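Local coordinates for protein putative TetR-family transcriptional regulator (Streptomyces coelicolor, PDB 2HXO) that probably binds DNA at cis-regulatory sites and regulates transcription, as expected of a TetR-family regulator, at residues 139-153 against 222-234. Residues are numbered along the deposited sequence; the frame is centred on the assembly and turned at random.
Sequences MGVPEAHWFTASSAL and ITLVLTGITALHR
The imidazole of H233 meets G140 at its edge: ND1 donates to G140 O at 2.7 Å, the oxygen in the ring plane and the N-H...O angle 152°. The first torsion of H233 (chi1 175°) carries the ring out toward G140, and chi2 sets which ring atom faces the carbonyl. The H145 ring has L232 on one face, with L232 CD2 4.2 Å from its centroid in a CH-pi contact. L232 CD1 reaches V141 CG1 and H145 CB. At the edge of the W146 indole, NE1 donates to V141 O, and E143 CA lies over one face, offset toward the rim; S151 OG sits over the centre of one F147 face. G140, with positive phi, closes helix 124-138 in a Schellman motif, and T230 to H233 form a type I beta turn. From this end, helices 146-153 and 222-230 run nearly antiparallel (171°), their axes 10.5 Å apart, within the all-helical TetR-family C-terminal domain. L153 enters this interface as a knob among I222, V225, L226 and I229; its CD2 lies 3.6 Å from I222 CD1, and its CG 3.6 Å from I229 CD1. I229 splits its branches, CD1 going to L153 and A149, CG2 to V141 CG2 at 3.6 Å. The selenium of selenomethionine M139 packs on L226 CD2 (4.1 Å), a leucine that V91 of helix 87-104 also touches. F147 packs edge-to-face with H212 of the second subunit.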
# COMPACT_ATOMS: atom_id res chain seq x y z
N MSE A 139 13.63 8.86 -19.05
CA MSE A 139 13.51 10.16 -18.41
C MSE A 139 14.87 10.78 -18.06
O MSE A 139 14.94 11.88 -17.51
CB MSE A 139 12.65 10.05 -17.15
CG MSE A 139 11.18 9.94 -17.44
SE MSE A 139 10.08 9.42 -15.95
CE MSE A 139 10.22 11.01 -14.90
N GLY A 140 15.94 10.08 -18.40
CA GLY A 140 17.26 10.62 -18.11
C GLY A 140 17.71 10.50 -16.65
O GLY A 140 18.54 11.27 -16.19
N VAL A 141 17.14 9.55 -15.93
CA VAL A 141 17.51 9.35 -14.53
C VAL A 141 18.88 8.66 -14.44
O VAL A 141 19.09 7.61 -15.04
CB VAL A 141 16.46 8.48 -13.80
CG1 VAL A 141 16.97 8.12 -12.40
CG2 VAL A 141 15.11 9.19 -13.75
N PRO A 142 19.82 9.24 -13.68
CA PRO A 142 21.14 8.62 -13.55
C PRO A 142 20.97 7.16 -13.13
O PRO A 142 20.05 6.83 -12.38
CB PRO A 142 21.82 9.46 -12.47
CG PRO A 142 21.25 10.83 -12.73
CD PRO A 142 19.76 10.53 -12.95
N GLU A 143 21.85 6.30 -13.63
CA GLU A 143 21.79 4.88 -13.31
C GLU A 143 21.76 4.57 -11.81
O GLU A 143 21.15 3.58 -11.40
CB GLU A 143 22.96 4.15 -13.98
CG GLU A 143 23.24 2.74 -13.45
CD GLU A 143 24.06 1.89 -14.42
OE1 GLU A 143 24.97 2.43 -15.09
OE2 GLU A 143 23.79 0.66 -14.51
N ALA A 144 22.40 5.41 -11.00
CA ALA A 144 22.43 5.18 -9.56
C ALA A 144 21.04 5.28 -8.92
O ALA A 144 20.83 4.83 -7.80
CB ALA A 144 23.39 6.15 -8.88
N HIS A 145 20.08 5.86 -9.64
CA HIS A 145 18.74 5.99 -9.09
C HIS A 145 17.67 5.17 -9.80
O HIS A 145 16.49 5.27 -9.46
CB HIS A 145 18.33 7.45 -9.07
CG HIS A 145 19.25 8.32 -8.28
ND1 HIS A 145 19.37 8.23 -6.91
CD2 HIS A 145 20.11 9.29 -8.67
CE1 HIS A 145 20.26 9.12 -6.49
NE2 HIS A 145 20.73 9.77 -7.54
N TRP A 146 18.07 4.35 -10.77
CA TRP A 146 17.09 3.55 -11.52
C TRP A 146 16.20 2.69 -10.63
O TRP A 146 14.98 2.63 -10.83
CB TRP A 146 17.77 2.62 -12.54
CG TRP A 146 18.40 3.30 -13.71
CD1 TRP A 146 18.33 4.63 -14.03
CD2 TRP A 146 19.27 2.70 -14.68
NE1 TRP A 146 19.12 4.89 -15.13
CE2 TRP A 146 19.71 3.73 -15.55
CE3 TRP A 146 19.72 1.39 -14.89
CZ2 TRP A 146 20.58 3.49 -16.62
CZ3 TRP A 146 20.60 1.14 -15.97
CH2 TRP A 146 21.02 2.19 -16.81
N PHE A 147 16.80 2.02 -9.65
CA PHE A 147 16.03 1.16 -8.78
C PHE A 147 15.21 1.96 -7.79
O PHE A 147 14.05 1.64 -7.50
CB PHE A 147 16.93 0.18 -8.01
CG PHE A 147 16.15 -0.91 -7.32
CD1 PHE A 147 15.29 -1.74 -8.05
CD2 PHE A 147 16.25 -1.09 -5.94
CE1 PHE A 147 14.53 -2.74 -7.41
CE2 PHE A 147 15.49 -2.08 -5.29
CZ PHE A 147 14.63 -2.91 -6.03
N THR A 148 15.81 3.02 -7.26
CA THR A 148 15.13 3.88 -6.31
C THR A 148 13.87 4.47 -6.94
O THR A 148 12.77 4.36 -6.38
CB THR A 148 16.06 5.02 -5.83
OG1 THR A 148 17.24 4.47 -5.25
CG2 THR A 148 15.37 5.87 -4.79
N ALA A 149 14.03 5.09 -8.10
CA ALA A 149 12.91 5.70 -8.79
C ALA A 149 11.83 4.67 -9.13
O ALA A 149 10.64 4.90 -8.91
CB ALA A 149 13.39 6.38 -10.06
N SER A 150 12.24 3.52 -9.63
CA SER A 150 11.30 2.47 -9.99
C SER A 150 10.54 1.91 -8.81
O SER A 150 9.32 1.69 -8.90
CB SER A 150 12.03 1.34 -10.71
OG SER A 150 12.55 1.80 -11.94
N SER A 151 11.26 1.68 -7.71
CA SER A 151 10.66 1.14 -6.48
C SER A 151 9.68 2.12 -5.88
O SER A 151 8.66 1.71 -5.33
CB SER A 151 11.73 0.82 -5.44
OG SER A 151 12.51 -0.29 -5.84
N ALA A 152 9.99 3.41 -5.97
CA ALA A 152 9.10 4.43 -5.43
C ALA A 152 7.78 4.41 -6.19
O ALA A 152 6.71 4.44 -5.57
CB ALA A 152 9.74 5.82 -5.52
N LEU A 153 7.85 4.37 -7.52
CA LEU A 153 6.62 4.32 -8.31
C LEU A 153 5.80 3.10 -7.88
O LEU A 153 4.61 3.20 -7.57
CB LEU A 153 6.95 4.24 -9.81
CG LEU A 153 7.46 5.57 -10.36
CD1 LEU A 153 8.18 5.36 -11.68
CD2 LEU A 153 6.28 6.53 -10.47
N ILE A 222 0.69 9.81 -8.78
CA ILE A 222 1.72 9.21 -9.61
C ILE A 222 2.45 10.35 -10.34
O ILE A 222 3.68 10.34 -10.44
CB ILE A 222 1.10 8.18 -10.62
CG1 ILE A 222 2.18 7.20 -11.09
CG2 ILE A 222 0.52 8.87 -11.84
CD1 ILE A 222 2.74 6.30 -10.01
N THR A 223 1.70 11.34 -10.81
CA THR A 223 2.29 12.49 -11.51
C THR A 223 3.23 13.27 -10.58
O THR A 223 4.30 13.75 -11.00
CB THR A 223 1.17 13.39 -12.08
OG1 THR A 223 0.45 12.63 -13.07
CG2 THR A 223 1.73 14.64 -12.72
N LEU A 224 2.84 13.37 -9.32
CA LEU A 224 3.64 14.04 -8.30
C LEU A 224 4.98 13.28 -8.13
O LEU A 224 6.04 13.88 -8.06
CB LEU A 224 2.88 14.03 -6.97
CG LEU A 224 2.66 15.32 -6.20
CD1 LEU A 224 2.60 16.52 -7.13
CD2 LEU A 224 1.37 15.16 -5.40
N VAL A 225 4.91 11.95 -8.08
CA VAL A 225 6.13 11.16 -7.95
C VAL A 225 6.98 11.33 -9.21
O VAL A 225 8.19 11.51 -9.12
CB VAL A 225 5.82 9.65 -7.74
CG1 VAL A 225 7.13 8.87 -7.58
CG2 VAL A 225 4.95 9.45 -6.50
N LEU A 226 6.34 11.26 -10.38
CA LEU A 226 7.05 11.41 -11.66
C LEU A 226 7.75 12.77 -11.75
O LEU A 226 8.83 12.86 -12.28
CB LEU A 226 6.09 11.23 -12.84
CG LEU A 226 5.59 9.80 -13.05
CD1 LEU A 226 4.38 9.80 -13.99
CD2 LEU A 226 6.73 8.94 -13.58
N THR A 227 7.14 13.81 -11.20
CA THR A 227 7.76 15.14 -11.21
C THR A 227 9.03 15.12 -10.35
O THR A 227 10.04 15.74 -10.70
CB THR A 227 6.80 16.19 -10.67
OG1 THR A 227 5.66 16.27 -11.55
CG2 THR A 227 7.47 17.56 -10.59
N GLY A 228 8.97 14.41 -9.22
CA GLY A 228 10.13 14.31 -8.36
C GLY A 228 11.21 13.52 -9.08
O GLY A 228 12.39 13.87 -9.03
N ILE A 229 10.80 12.47 -9.78
CA ILE A 229 11.75 11.63 -10.49
C ILE A 229 12.40 12.40 -11.63
O ILE A 229 13.61 12.27 -11.85
CB ILE A 229 11.05 10.35 -11.03
CG1 ILE A 229 10.71 9.44 -9.85
CG2 ILE A 229 11.96 9.63 -12.00
CD1 ILE A 229 9.87 8.22 -10.18
N THR A 230 11.62 13.22 -12.34
CA THR A 230 12.18 13.99 -13.44
C THR A 230 13.28 14.95 -12.97
O THR A 230 14.16 15.29 -13.75
CB THR A 230 11.10 14.80 -14.26
OG1 THR A 230 10.70 15.98 -13.55
CG2 THR A 230 9.89 13.97 -14.51
N ALA A 231 13.24 15.38 -11.70
CA ALA A 231 14.26 16.28 -11.17
C ALA A 231 15.58 15.55 -10.88
O ALA A 231 16.58 16.16 -10.52
CB ALA A 231 13.75 16.98 -9.91
N LEU A 232 15.60 14.22 -11.06
CA LEU A 232 16.82 13.43 -10.85
C LEU A 232 17.76 13.58 -12.05
O LEU A 232 18.95 13.26 -11.97
CB LEU A 232 16.48 11.95 -10.68
CG LEU A 232 15.83 11.51 -9.37
CD1 LEU A 232 15.42 10.05 -9.50
CD2 LEU A 232 16.84 11.70 -8.19
N HIS A 233 17.23 14.05 -13.16
CA HIS A 233 18.06 14.25 -14.34
C HIS A 233 18.79 15.58 -14.20
O HIS A 233 18.18 16.60 -13.89
CB HIS A 233 17.24 14.27 -15.62
CG HIS A 233 18.05 14.60 -16.82
ND1 HIS A 233 18.96 13.72 -17.36
CD2 HIS A 233 18.19 15.76 -17.51
CE1 HIS A 233 19.63 14.32 -18.33
NE2 HIS A 233 19.18 15.56 -18.44
N ARG A 234 20.09 15.57 -14.45
CA ARG A 234 20.90 16.77 -14.37
C ARG A 234 21.50 17.12 -15.73
O ARG A 234 22.01 16.25 -16.44
CB ARG A 234 22.02 16.59 -13.33
CG ARG A 234 21.53 16.38 -11.91
CD ARG A 234 20.37 17.31 -11.60
NE ARG A 234 20.09 17.37 -10.17
CZ ARG A 234 20.81 18.07 -9.30
NH1 ARG A 234 21.85 18.78 -9.73
NH2 ARG A 234 20.48 18.07 -8.01
O HOH W 1 13.68 13.90 -16.89